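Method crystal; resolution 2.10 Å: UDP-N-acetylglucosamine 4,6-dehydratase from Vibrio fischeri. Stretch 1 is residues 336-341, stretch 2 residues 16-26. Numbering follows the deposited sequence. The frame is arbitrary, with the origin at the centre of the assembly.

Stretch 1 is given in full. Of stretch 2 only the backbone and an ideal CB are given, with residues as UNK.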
# COMPACT_ATOMS: atom_id res chain seq x y z
N ARG A 336 -10.87 35.60 0.30
CA ARG A 336 -11.76 34.84 1.20
C ARG A 336 -11.08 34.35 2.47
O ARG A 336 -11.66 34.38 3.54
CB ARG A 336 -12.38 33.67 0.44
CG ARG A 336 -13.29 32.85 1.29
CD ARG A 336 -14.14 31.92 0.46
NE ARG A 336 -15.09 31.22 1.32
CZ ARG A 336 -15.70 30.08 1.03
NH1 ARG A 336 -15.48 29.42 -0.09
NH2 ARG A 336 -16.54 29.60 1.89
N PHE A 337 -9.86 33.88 2.36
CA PHE A 337 -9.14 33.38 3.52
C PHE A 337 -7.81 34.11 3.66
O PHE A 337 -7.24 34.58 2.68
CB PHE A 337 -8.91 31.87 3.41
CG PHE A 337 -10.17 31.05 3.40
CD1 PHE A 337 -10.94 30.94 4.54
CD2 PHE A 337 -10.58 30.38 2.24
CE1 PHE A 337 -12.10 30.20 4.52
CE2 PHE A 337 -11.72 29.61 2.22
CZ PHE A 337 -12.49 29.52 3.36
N ASP A 338 -7.32 34.16 4.89
CA ASP A 338 -6.03 34.75 5.20
C ASP A 338 -4.86 33.89 4.77
O ASP A 338 -3.91 34.40 4.17
CB ASP A 338 -5.93 35.08 6.71
CG ASP A 338 -6.75 36.33 7.09
OD1 ASP A 338 -7.31 37.02 6.19
OD2 ASP A 338 -6.84 36.63 8.30
N ASN A 339 -4.93 32.59 5.06
CA ASN A 339 -3.82 31.63 4.86
C ASN A 339 -3.97 30.73 3.62
O ASN A 339 -3.01 30.13 3.18
CB ASN A 339 -3.68 30.71 6.08
CG ASN A 339 -3.81 31.47 7.44
OD1 ASN A 339 -4.64 31.09 8.31
ND2 ASN A 339 -2.95 32.49 7.63
N LEU A 340 -5.18 30.68 3.06
CA LEU A 340 -5.54 29.75 2.00
C LEU A 340 -5.90 30.49 0.75
O LEU A 340 -6.72 31.42 0.76
CB LEU A 340 -6.76 28.91 2.39
CG LEU A 340 -6.63 27.99 3.58
CD1 LEU A 340 -7.97 27.39 3.86
CD2 LEU A 340 -5.60 26.88 3.36
N GLY A 341 -5.34 30.05 -0.36
CA GLY A 341 -5.68 30.62 -1.66
C GLY A 341 -6.62 29.68 -2.41
O GLY A 341 -6.56 28.46 -2.23
N UNK A 16 2.05 26.89 12.93
CA UNK A 16 1.16 26.27 11.94
C UNK A 16 0.82 27.26 10.83
O UNK A 16 0.92 28.46 11.02
CB UNK A 16 -0.12 25.77 12.61
N UNK A 17 0.50 26.74 9.64
CA UNK A 17 0.10 27.57 8.51
C UNK A 17 -1.28 28.21 8.59
O UNK A 17 -1.46 29.35 8.18
CB UNK A 17 0.16 26.72 7.24
N UNK A 18 -2.28 27.46 9.07
CA UNK A 18 -3.67 27.88 8.92
C UNK A 18 -4.36 28.23 10.26
O UNK A 18 -5.59 28.26 10.36
CB UNK A 18 -4.45 26.77 8.22
N UNK A 19 -3.55 28.48 11.27
CA UNK A 19 -4.07 28.80 12.58
C UNK A 19 -5.19 29.86 12.55
O UNK A 19 -6.21 29.73 13.23
CB UNK A 19 -2.92 29.28 13.47
N UNK A 20 -5.03 30.88 11.72
CA UNK A 20 -6.06 31.93 11.62
C UNK A 20 -7.37 31.47 10.93
O UNK A 20 -8.47 31.73 11.43
CB UNK A 20 -5.48 33.12 10.85
N UNK A 21 -7.25 30.80 9.79
CA UNK A 21 -8.42 30.31 9.07
C UNK A 21 -9.14 29.20 9.79
O UNK A 21 -10.35 29.18 9.83
CB UNK A 21 -8.01 29.82 7.68
N UNK A 22 -8.39 28.29 10.40
CA UNK A 22 -8.99 27.24 11.18
C UNK A 22 -9.73 27.81 12.40
O UNK A 22 -10.91 27.46 12.63
CB UNK A 22 -7.92 26.24 11.62
N UNK A 23 -9.05 28.66 13.18
CA UNK A 23 -9.67 29.26 14.36
C UNK A 23 -10.88 30.07 14.01
O UNK A 23 -11.89 29.95 14.67
CB UNK A 23 -8.67 30.14 15.11
N UNK A 24 -10.80 30.85 12.95
CA UNK A 24 -11.93 31.66 12.50
C UNK A 24 -13.16 30.82 12.06
O UNK A 24 -14.27 31.31 12.11
CB UNK A 24 -11.48 32.55 11.34
N UNK A 25 -12.95 29.57 11.64
CA UNK A 25 -14.03 28.75 11.08
C UNK A 25 -14.36 27.53 11.93
O UNK A 25 -15.15 26.68 11.52
CB UNK A 25 -13.65 28.29 9.67
N UNK A 26 -13.73 27.44 13.09
CA UNK A 26 -13.80 26.26 13.94
C UNK A 26 -15.23 25.95 14.31
O UNK A 26 -15.64 24.82 14.26
CB UNK A 26 -12.96 26.45 15.20

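Stretch 2 enters as a loop and turns into a helix at position 19.

Position 16 has nothing of stretch 1 near its ideal CB, so almost any residue would suit. It is Glu-16, which makes no contact here.

Position 17 points sideways. Its side chain is little constrained by stretch 1, so polar or apolar residues would both do, but its carbonyl approaches Asn-339. The residue is Leu-17; its O lies 3.3 Å from Asn-339 CG.

Position 18 comes right before the helix. Its CB points sideways, 4.3 Å from Asn-339 OD1 and 5.0 Å from Leu-340 CD2. A Ser, Thr, Asp or Asn would fit an N-cap by habit; a long apolar or aromatic side chain could instead reach Leu-340. The residue is Phe-18. Leu-340 CD2 sits over one face of the ring, 3.0 Å from Phe-18 CE1, a very tight apolar contact. Asn-339 CB lies at the ring edge, 3.6 Å from Phe-18 CD1.

Position 19 has a sideways CB with no stretch 1 atom close. Many residues would do. It is His-19, which touches a crystal neighbour.

Position 20 points toward stretch 1, with its CB 3.4 Å from Asn-339 OD1 and 4.5 Å from Asp-338 OD2. Asn-339 ND2 offers a donor. A polar side chain with an acceptor suits; a positive one could answer Asp-338. The residue is Gln-20. Its OE1 accepts a weak hydrogen bond from Asn-339 ND2 at 3.2 Å.

Position 21 also points toward stretch 1. The backbone N atoms of Asp-338 and Asn-339 face it, two donors in a row. A short side chain with two acceptors, Asp above all, suits best; Asn could serve one N-H. It is Asp-21. Asp-21 OD1 accepts a hydrogen bond from Asp-338 N at 2.9 Å and Asp-21 OD2 one from Asn-339 N at 2.7 Å, so the carboxylate spans both. In return, Asp-21 N donates to Asn-339 OD1 at 3.0 Å, so hydrogen bonds run in both directions between loop and helix.

Positions 22, 23 and 24 have no stretch 1 atom near their ideal CBs, so many helix-compatible residues would serve. They are Ile-22, Asn-23 and Ala-24.

Position 25 points toward stretch 1, but its CB is not close. A medium side chain could reach the Phe-337 ring. Asn-25 does: its ND2 lies at the ring edge, 3.8 Å from Phe-337 CE1, and donates to Asp-21 O at 2.8 Å.

Position 26 is out of reach and open to many residues. It is Glu-26, hydrogen-bonded elsewhere in the structure.

Stretch 2 (16-26) ELFHQDINANE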
# COMPACT_ATOMS: atom_id res chain seq x y z
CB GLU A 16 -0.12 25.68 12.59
CG GLU A 16 0.13 24.66 13.72
CD GLU A 16 -0.69 23.33 13.66
OE1 GLU A 16 -1.33 22.95 12.62
OE2 GLU A 16 -0.64 22.62 14.70
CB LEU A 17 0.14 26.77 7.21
CG LEU A 17 1.29 27.05 6.26
CD1 LEU A 17 2.54 26.65 6.95
CD2 LEU A 17 1.11 26.28 4.96
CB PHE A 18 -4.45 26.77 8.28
CG PHE A 18 -3.84 26.24 7.03
CD1 PHE A 18 -3.50 27.08 6.00
CD2 PHE A 18 -3.67 24.89 6.86
CE1 PHE A 18 -2.97 26.59 4.84
CE2 PHE A 18 -3.15 24.39 5.69
CZ PHE A 18 -2.77 25.23 4.69
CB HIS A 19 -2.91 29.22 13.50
CG HIS A 19 -3.32 29.41 14.92
ND1 HIS A 19 -3.59 30.66 15.45
CD2 HIS A 19 -3.58 28.52 15.90
CE1 HIS A 19 -3.96 30.52 16.71
NE2 HIS A 19 -3.97 29.23 17.01
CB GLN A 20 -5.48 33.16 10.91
CG GLN A 20 -4.31 33.85 11.65
CD GLN A 20 -2.95 33.06 11.60
OE1 GLN A 20 -2.79 32.09 10.83
NE2 GLN A 20 -2.00 33.48 12.44
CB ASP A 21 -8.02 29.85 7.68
CG ASP A 21 -7.52 31.02 6.80
OD1 ASP A 21 -8.00 32.17 6.93
OD2 ASP A 21 -6.66 30.80 5.97
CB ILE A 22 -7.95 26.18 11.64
CG1 ILE A 22 -7.48 25.35 10.45
CG2 ILE A 22 -8.55 25.25 12.76
CD1 ILE A 22 -8.61 24.43 9.82
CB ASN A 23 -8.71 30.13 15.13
CG ASN A 23 -7.88 29.33 16.09
OD1 ASN A 23 -8.20 28.20 16.39
ND2 ASN A 23 -6.81 29.94 16.60
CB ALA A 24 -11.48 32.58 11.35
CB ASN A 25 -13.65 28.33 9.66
CG ASN A 25 -13.74 29.50 8.70
OD1 ASN A 25 -14.84 29.93 8.37
ND2 ASN A 25 -12.60 30.06 8.32
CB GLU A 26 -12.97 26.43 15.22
CG GLU A 26 -12.79 25.15 16.06
CD GLU A 26 -12.32 23.92 15.23
OE1 GLU A 26 -11.27 24.01 14.57
OE2 GLU A 26 -13.03 22.88 15.20
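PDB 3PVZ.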